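Local coordinates for RV0130 (PDB 2C2I), which probably catalyses the reversible hydration of trans-2-enoyl-CoA to (3R)-3-hydroxyacyl-CoA as a homodimer with the hot-dog fold, at residues 5-10 against 121-126; 87-92 against 144-149; 111-116 against 126-131. All blocks are in the same frame, centred on the assembly; numbering follows the deposited sequence.

Contact 1: 5-10 against 121-126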
# COMPACT_ATOMS: atom_id res chain seq x y z
N GLU A 5 7.50 -9.44 -25.13
CA GLU A 5 8.79 -10.10 -25.36
C GLU A 5 10.00 -9.34 -24.81
O GLU A 5 11.08 -9.92 -24.63
CB GLU A 5 8.97 -10.43 -26.86
CG GLU A 5 7.90 -11.38 -27.45
CD GLU A 5 7.87 -12.76 -26.80
OE1 GLU A 5 8.95 -13.28 -26.42
OE2 GLU A 5 6.76 -13.33 -26.67
N SER A 6 9.83 -8.04 -24.55
CA SER A 6 10.91 -7.17 -24.08
C SER A 6 10.34 -5.85 -23.59
O SER A 6 9.20 -5.55 -23.85
CB SER A 6 11.88 -6.83 -25.22
OG SER A 6 11.26 -5.92 -26.12
N VAL A 7 11.18 -5.05 -22.93
CA VAL A 7 10.77 -3.74 -22.42
C VAL A 7 10.56 -2.73 -23.55
O VAL A 7 9.78 -1.79 -23.42
CB VAL A 7 11.75 -3.20 -21.38
CG1 VAL A 7 11.65 -4.03 -20.09
CG2 VAL A 7 13.21 -3.12 -21.91
N ALA A 8 11.24 -2.95 -24.67
CA ALA A 8 10.95 -2.16 -25.90
C ALA A 8 9.51 -2.41 -26.37
O ALA A 8 8.81 -1.50 -26.86
CB ALA A 8 11.93 -2.53 -26.99
N ASP A 9 9.04 -3.64 -26.18
CA ASP A 9 7.70 -3.98 -26.67
C ASP A 9 6.68 -3.38 -25.72
O ASP A 9 5.60 -2.98 -26.14
CB ASP A 9 7.52 -5.48 -26.78
CG ASP A 9 8.32 -6.07 -27.96
OD1 ASP A 9 9.00 -5.29 -28.67
OD2 ASP A 9 8.24 -7.30 -28.17
N LEU A 10 7.04 -3.33 -24.45
CA LEU A 10 6.23 -2.66 -23.44
C LEU A 10 6.08 -1.15 -23.78
O LEU A 10 4.96 -0.61 -23.82
CB LEU A 10 6.86 -2.86 -22.05
CG LEU A 10 6.05 -2.37 -20.85
CD1 LEU A 10 4.79 -3.19 -20.66
CD2 LEU A 10 6.92 -2.33 -19.59
N GLY A 121 18.39 -1.64 -19.81
CA GLY A 121 17.30 -2.61 -19.85
C GLY A 121 16.27 -2.39 -18.75
O GLY A 121 15.24 -3.09 -18.71
N THR A 122 16.55 -1.42 -17.87
CA THR A 122 15.63 -0.99 -16.80
C THR A 122 14.66 0.09 -17.28
O THR A 122 15.06 1.19 -17.69
CB THR A 122 16.42 -0.46 -15.58
OG1 THR A 122 17.12 -1.55 -14.95
CG2 THR A 122 15.50 0.23 -14.56
N VAL A 123 13.37 -0.24 -17.22
CA VAL A 123 12.33 0.70 -17.63
C VAL A 123 11.30 0.85 -16.52
O VAL A 123 11.16 -0.02 -15.68
CB VAL A 123 11.66 0.32 -18.97
CG1 VAL A 123 12.72 0.04 -20.06
CG2 VAL A 123 10.73 -0.86 -18.81
N GLN A 124 10.61 1.99 -16.51
CA GLN A 124 9.63 2.29 -15.48
C GLN A 124 8.29 2.48 -16.16
O GLN A 124 8.17 3.37 -16.99
CB GLN A 124 10.05 3.60 -14.83
CG GLN A 124 9.37 3.94 -13.57
CD GLN A 124 10.34 4.66 -12.66
OE1 GLN A 124 11.14 4.03 -11.96
NE2 GLN A 124 10.29 5.98 -12.69
N ALA A 125 7.32 1.67 -15.78
CA ALA A 125 5.98 1.73 -16.37
C ALA A 125 5.01 2.40 -15.40
O ALA A 125 4.95 2.01 -14.23
CB ALA A 125 5.51 0.35 -16.69
N THR A 126 4.26 3.37 -15.88
CA THR A 126 3.20 3.98 -15.10
C THR A 126 1.89 3.32 -15.54
O THR A 126 1.57 3.29 -16.73
CB THR A 126 3.20 5.49 -15.27
OG1 THR A 126 4.47 6.00 -14.85
CG2 THR A 126 2.07 6.17 -14.46

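Contact 2: 87-92 against 144-149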
# COMPACT_ATOMS: atom_id res chain seq x y z
N ILE A 87 10.19 -3.91 -9.32
CA ILE A 87 10.15 -3.25 -8.00
C ILE A 87 9.19 -2.06 -8.00
O ILE A 87 9.11 -1.29 -8.96
CB ILE A 87 11.57 -2.86 -7.51
CG1 ILE A 87 11.52 -2.21 -6.12
CG2 ILE A 87 12.28 -1.98 -8.54
CD1 ILE A 87 12.78 -2.40 -5.32
N ASN A 88 8.46 -1.93 -6.89
CA ASN A 88 7.48 -0.87 -6.73
C ASN A 88 8.22 0.46 -6.50
O ASN A 88 8.94 0.61 -5.51
CB ASN A 88 6.58 -1.27 -5.55
CG ASN A 88 5.47 -0.29 -5.26
OD1 ASN A 88 5.39 0.81 -5.84
ND2 ASN A 88 4.59 -0.69 -4.33
N TYR A 89 8.10 1.39 -7.45
CA TYR A 89 8.79 2.68 -7.32
C TYR A 89 7.87 3.73 -6.67
O TYR A 89 8.32 4.67 -6.01
CB TYR A 89 9.31 3.18 -8.67
CG TYR A 89 9.96 4.54 -8.56
CD1 TYR A 89 10.99 4.74 -7.64
CD2 TYR A 89 9.54 5.62 -9.34
CE1 TYR A 89 11.60 6.00 -7.51
CE2 TYR A 89 10.15 6.89 -9.22
CZ TYR A 89 11.17 7.06 -8.31
OH TYR A 89 11.79 8.27 -8.16
N GLY A 90 6.56 3.55 -6.81
CA GLY A 90 5.67 4.45 -6.09
C GLY A 90 4.29 4.53 -6.69
O GLY A 90 3.89 3.66 -7.45
N LEU A 91 3.55 5.57 -6.30
CA LEU A 91 2.14 5.76 -6.70
C LEU A 91 1.97 7.25 -6.94
O LEU A 91 2.59 8.06 -6.25
CB LEU A 91 1.21 5.35 -5.55
CG LEU A 91 1.43 3.91 -5.07
CD1 LEU A 91 1.02 3.77 -3.64
CD2 LEU A 91 0.69 2.95 -6.01
N ASN A 92 1.13 7.62 -7.90
CA ASN A 92 0.82 9.02 -8.11
C ASN A 92 -0.50 9.43 -7.45
O ASN A 92 -0.65 10.58 -7.03
CB ASN A 92 0.80 9.33 -9.60
CG ASN A 92 2.19 9.23 -10.22
OD1 ASN A 92 3.20 9.46 -9.53
ND2 ASN A 92 2.26 8.86 -11.49
N GLU A 144 -2.97 4.97 -9.65
CA GLU A 144 -1.94 5.07 -10.67
C GLU A 144 -0.60 4.74 -10.01
O GLU A 144 -0.21 5.41 -9.05
CB GLU A 144 -1.92 6.47 -11.27
CG GLU A 144 -0.93 6.59 -12.43
CD GLU A 144 -1.02 7.95 -13.06
OE1 GLU A 144 -2.09 8.25 -13.64
OE2 GLU A 144 -0.08 8.75 -12.94
N SER A 145 0.06 3.69 -10.50
CA SER A 145 1.24 3.10 -9.84
C SER A 145 2.42 3.11 -10.80
O SER A 145 2.25 3.30 -12.01
CB SER A 145 0.96 1.67 -9.38
OG SER A 145 0.66 0.80 -10.47
N ILE A 146 3.62 2.93 -10.25
CA ILE A 146 4.83 2.96 -11.05
C ILE A 146 5.62 1.70 -10.71
O ILE A 146 5.92 1.42 -9.53
CB ILE A 146 5.67 4.23 -10.80
CG1 ILE A 146 4.77 5.48 -10.99
CG2 ILE A 146 6.86 4.27 -11.76
CD1 ILE A 146 5.34 6.78 -10.42
N VAL A 147 5.93 0.94 -11.75
CA VAL A 147 6.65 -0.31 -11.62
C VAL A 147 7.94 -0.18 -12.40
O VAL A 147 7.89 0.14 -13.60
CB VAL A 147 5.82 -1.48 -12.19
CG1 VAL A 147 6.58 -2.80 -12.08
CG2 VAL A 147 4.43 -1.58 -11.48
N ARG A 148 9.05 -0.48 -11.75
CA ARG A 148 10.37 -0.48 -12.39
C ARG A 148 10.79 -1.92 -12.69
O ARG A 148 10.86 -2.74 -11.78
CB ARG A 148 11.40 0.23 -11.50
CG ARG A 148 12.81 0.16 -12.01
CD ARG A 148 13.78 1.06 -11.22
NE ARG A 148 13.29 2.43 -11.04
CZ ARG A 148 14.02 3.43 -10.56
NH1 ARG A 148 15.28 3.23 -10.18
NH2 ARG A 148 13.48 4.64 -10.44
N TYR A 149 11.01 -2.21 -13.98
CA TYR A 149 11.46 -3.52 -14.45
C TYR A 149 12.97 -3.46 -14.63
O TYR A 149 13.46 -2.67 -15.43
CB TYR A 149 10.77 -3.86 -15.77
CG TYR A 149 9.29 -4.03 -15.66
CD1 TYR A 149 8.75 -5.20 -15.14
CD2 TYR A 149 8.41 -3.02 -16.06
CE1 TYR A 149 7.38 -5.38 -15.04
CE2 TYR A 149 7.03 -3.19 -15.95
CZ TYR A 149 6.54 -4.37 -15.44
OH TYR A 149 5.18 -4.56 -15.32
O HOH W 1 3.83 0.21 -8.05

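Contact 3: 111-116 against 126-131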
# COMPACT_ATOMS: atom_id res chain seq x y z
N SER A 111 -4.37 -0.27 -17.48
CA SER A 111 -3.91 0.30 -18.75
C SER A 111 -2.52 0.85 -18.58
O SER A 111 -2.16 1.30 -17.48
CB SER A 111 -4.82 1.45 -19.18
OG SER A 111 -6.16 1.01 -19.22
N LEU A 112 -1.73 0.84 -19.65
CA LEU A 112 -0.38 1.40 -19.57
C LEU A 112 -0.40 2.90 -19.88
O LEU A 112 -0.73 3.32 -21.01
CB LEU A 112 0.53 0.63 -20.54
CG LEU A 112 2.02 0.90 -20.57
CD1 LEU A 112 2.60 0.69 -19.16
CD2 LEU A 112 2.61 -0.12 -21.56
N VAL A 113 -0.06 3.71 -18.88
CA VAL A 113 -0.03 5.17 -19.05
C VAL A 113 1.21 5.59 -19.83
O VAL A 113 1.13 6.39 -20.79
CB VAL A 113 -0.13 5.90 -17.70
CG1 VAL A 113 -0.02 7.40 -17.89
CG2 VAL A 113 -1.45 5.56 -17.04
N GLY A 114 2.36 5.04 -19.47
CA GLY A 114 3.60 5.47 -20.08
C GLY A 114 4.75 4.59 -19.64
O GLY A 114 4.66 3.91 -18.63
N VAL A 115 5.83 4.62 -20.42
CA VAL A 115 6.99 3.83 -20.11
C VAL A 115 8.19 4.73 -20.29
O VAL A 115 8.32 5.36 -21.33
CB VAL A 115 7.14 2.63 -21.07
CG1 VAL A 115 8.44 1.90 -20.79
CG2 VAL A 115 5.92 1.66 -20.92
N GLU A 116 9.02 4.80 -19.27
CA GLU A 116 10.23 5.60 -19.30
C GLU A 116 11.45 4.68 -19.23
O GLU A 116 11.58 3.88 -18.30
CB GLU A 116 10.24 6.58 -18.13
CG GLU A 116 11.46 7.51 -18.12
CD GLU A 116 11.43 8.51 -16.98
OE1 GLU A 116 10.47 8.52 -16.16
OE2 GLU A 116 12.39 9.32 -16.90
N THR A 126 4.26 3.37 -15.88
CA THR A 126 3.20 3.98 -15.10
C THR A 126 1.89 3.32 -15.54
O THR A 126 1.57 3.29 -16.73
CB THR A 126 3.20 5.49 -15.27
OG1 THR A 126 4.47 6.00 -14.85
CG2 THR A 126 2.07 6.17 -14.46
N VAL A 127 1.15 2.79 -14.57
CA VAL A 127 -0.01 1.93 -14.83
C VAL A 127 -1.23 2.52 -14.11
O VAL A 127 -1.13 2.93 -12.96
CB VAL A 127 0.25 0.49 -14.35
CG1 VAL A 127 -0.98 -0.40 -14.61
CG2 VAL A 127 1.51 -0.14 -15.03
N SER A 128 -2.38 2.54 -14.80
CA SER A 128 -3.66 2.89 -14.18
C SER A 128 -4.45 1.62 -13.90
O SER A 128 -4.55 0.77 -14.77
CB SER A 128 -4.47 3.78 -15.11
OG SER A 128 -4.65 3.14 -16.37
N THR A 129 -5.01 1.49 -12.69
CA THR A 129 -5.77 0.29 -12.35
C THR A 129 -7.06 0.71 -11.67
O THR A 129 -7.09 1.67 -10.89
CB THR A 129 -4.97 -0.70 -11.43
OG1 THR A 129 -3.71 -1.06 -12.04
CG2 THR A 129 -5.75 -1.98 -11.18
N THR A 130 -8.13 -0.00 -12.00
CA THR A 130 -9.35 0.11 -11.27
C THR A 130 -9.63 -1.26 -10.73
O THR A 130 -9.59 -2.23 -11.48
CB THR A 130 -10.50 0.62 -12.17
OG1 THR A 130 -10.25 2.00 -12.43
CG2 THR A 130 -11.85 0.49 -11.46
N VAL A 131 -9.86 -1.35 -9.42
CA VAL A 131 -10.25 -2.60 -8.80
C VAL A 131 -11.75 -2.50 -8.49
O VAL A 131 -12.17 -1.64 -7.71
CB VAL A 131 -9.45 -2.89 -7.48
CG1 VAL A 131 -9.79 -4.27 -6.93
CG2 VAL A 131 -7.95 -2.82 -7.73

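Contact 1: 5-10 against 121-126
Val7 and Val123 carry this contact, and their branched side chains interlock. The CB of Val7 sits in the fork of the opposing valine, equally close to both of its methyls, at 3.6 Å from Val123 CG1 and Val123 CG2. The methyls then pair crosswise: Val7 CG1 meets Val123 CG2 at 3.5 Å, and Val7 CG2 meets Val123 CG1 at 3.7 Å. Val123 points at the helix, and its rotation (CG1 anti to the carbonyl carbon, chi1 -51°) presents both methyls to Val7. Val7 CG2 also rests 3.8 Å from Gly121 O, where the chain leads into the strand.

One helical turn further on, Leu10 makes a looser contact through a single methyl. Its CD2 lies 4.2 Å from both Val123 CG2 and Ala125 CB, bridging two residues on one face of the strand. No hydrogen bond crosses the contact; the side chains meet by van der Waals packing, mostly of methyl groups.

The second shell sets the start of the helix. Ser6 is the N-cap: its OG accepts from Asp9 N at 3.2 Å, and its backbone O receives Leu10 N, so the first turn is tied down just where Val7 and Leu10 leave it. Gln124, between Val123 and Ala125, points from the other face of the strand, where, as inferred from relatives, it probably helps to bind the substrate of the partner subunit.

Helix 7-12 thus lies against the antiparallel hot-dog sheet at strand 122-133. Leu10 also touches Leu112 of strand 105-119 and Tyr149 of strand 141-149, the two strands flanking 122-133, while Val7 reaches Val83 in a loop.

Contact 2: 87-92 against 144-149
Arg148 lays its guanidinium over the ring of Tyr89 in a cation-pi contact, with CZ of Arg148 4.7 Å from the centroid of the Tyr89 ring. The terminal Arg148 NH2 comes nearest, 3.6 Å above the plane of the Tyr89 ring and over its centre. The two groups are not stacked flat, their planes being 37° apart. The arginine chain runs extended from the strand and bends at chi3 (-49°), which swings NE out of line; NE is bonded to Gln124 OE1, which probably helps to hold the guanidinium over the ring. Tyr89, Arg148 and Gln124 probably all contribute to the substrate site of the partner subunit, as in related enzymes.

Ile146 takes the edge of the same ring: its CG2 lies in the ring plane, 3.9 Å from Tyr89 CD2. Its backbone marks the irregularity in this antiparallel pairing of strands 86-95 and 141-149, a classic beta bulge in which Tyr89 and Gly90 both face Ile146. Tyr89 N donates to Ile146 O at 3.0 Å, and Ile146 N returns a bond to Gly90 O at 2.9 Å. The backbone angles of Gly90 would jam a CB against the preceding carbonyl. A water also donates to Ile146 O, and more weakly to Asn88 OD1, giving that carbonyl two donors.

Beyond the bulge, Ile146 CD1 approaches Asn92 OD1 to 3.5 Å, the two side chains crossing at about a right angle. Asn92 ND2 donates to the anti lone pair of Glu144 OE2 at 2.8 Å, the amide and carboxylate planes standing 83° apart. Asn92 OD1 accepts from Arg95 NH2 of the second subunit, and Gly90 and Leu91 pair with a strand of that subunit, carrying the sheet across the dimer interface.

Contact 3: 111-116 against 126-131
Thr126 O faces two successive amides of the neighbouring strand, Val113 N at 2.7 Å and Gly114 N in a weak bond at 3.3 Å. Thr126 N in turn donates to Gly114 O at 2.8 Å. Two residues opposite one make this a classic beta bulge in the hairpin of strands 105-119 and 122-133. Val113 CB closes over the same acceptor, 3.3 Å from Thr126 O.

On the other side of the bulge the ladder is regular. Ser111 N reaches Ser128 O at 2.9 Å and Ser128 N reaches Ser111 O at 3.0 Å. Ser111 O has a further CA-H...O contact from Val127. The hydroxyl of Ser128 lies between its own backbone N and carbonyl carbon (chi1 56°), which brings OG to 3.3 Å from Ser111 CB.

On the outer sides of the pair, the backbone of Leu112 bonds to Gly15 and Glu16, and that of Val127 to Ser145 of strand 141-149. Backbone bonds therefore hold the hairpin together, and the shared carbonyl of Thr126 lets one strand absorb an extra residue without leaving the ladder.

How the contacts relate
All three contacts bear on one five-stranded antiparallel sheet. Across it, contact 3 joins strands 105-119 and 122-133, strand 141-149 follows, and contact 2 pairs that strand with 86-95. Contact 1 instead sets helix 7-12 against a face of the sheet, sharing Thr126 with contact 3. Centres of contacts 2 and 3 lie about 9 Å apart, each about 13 Å from that of contact 1. Along the chain come 5-10, 87-92, 111-116, 121-126, 126-131 and 144-149: contact 3 falls within the span of contact 2, and contact 1 crosses both. Strand 122-133 thus faces helix 7-12 and, with 141-149 and 86-95, carries residues of the partner's probable substrate site on its other side; 86-95 also reaches the second subunit.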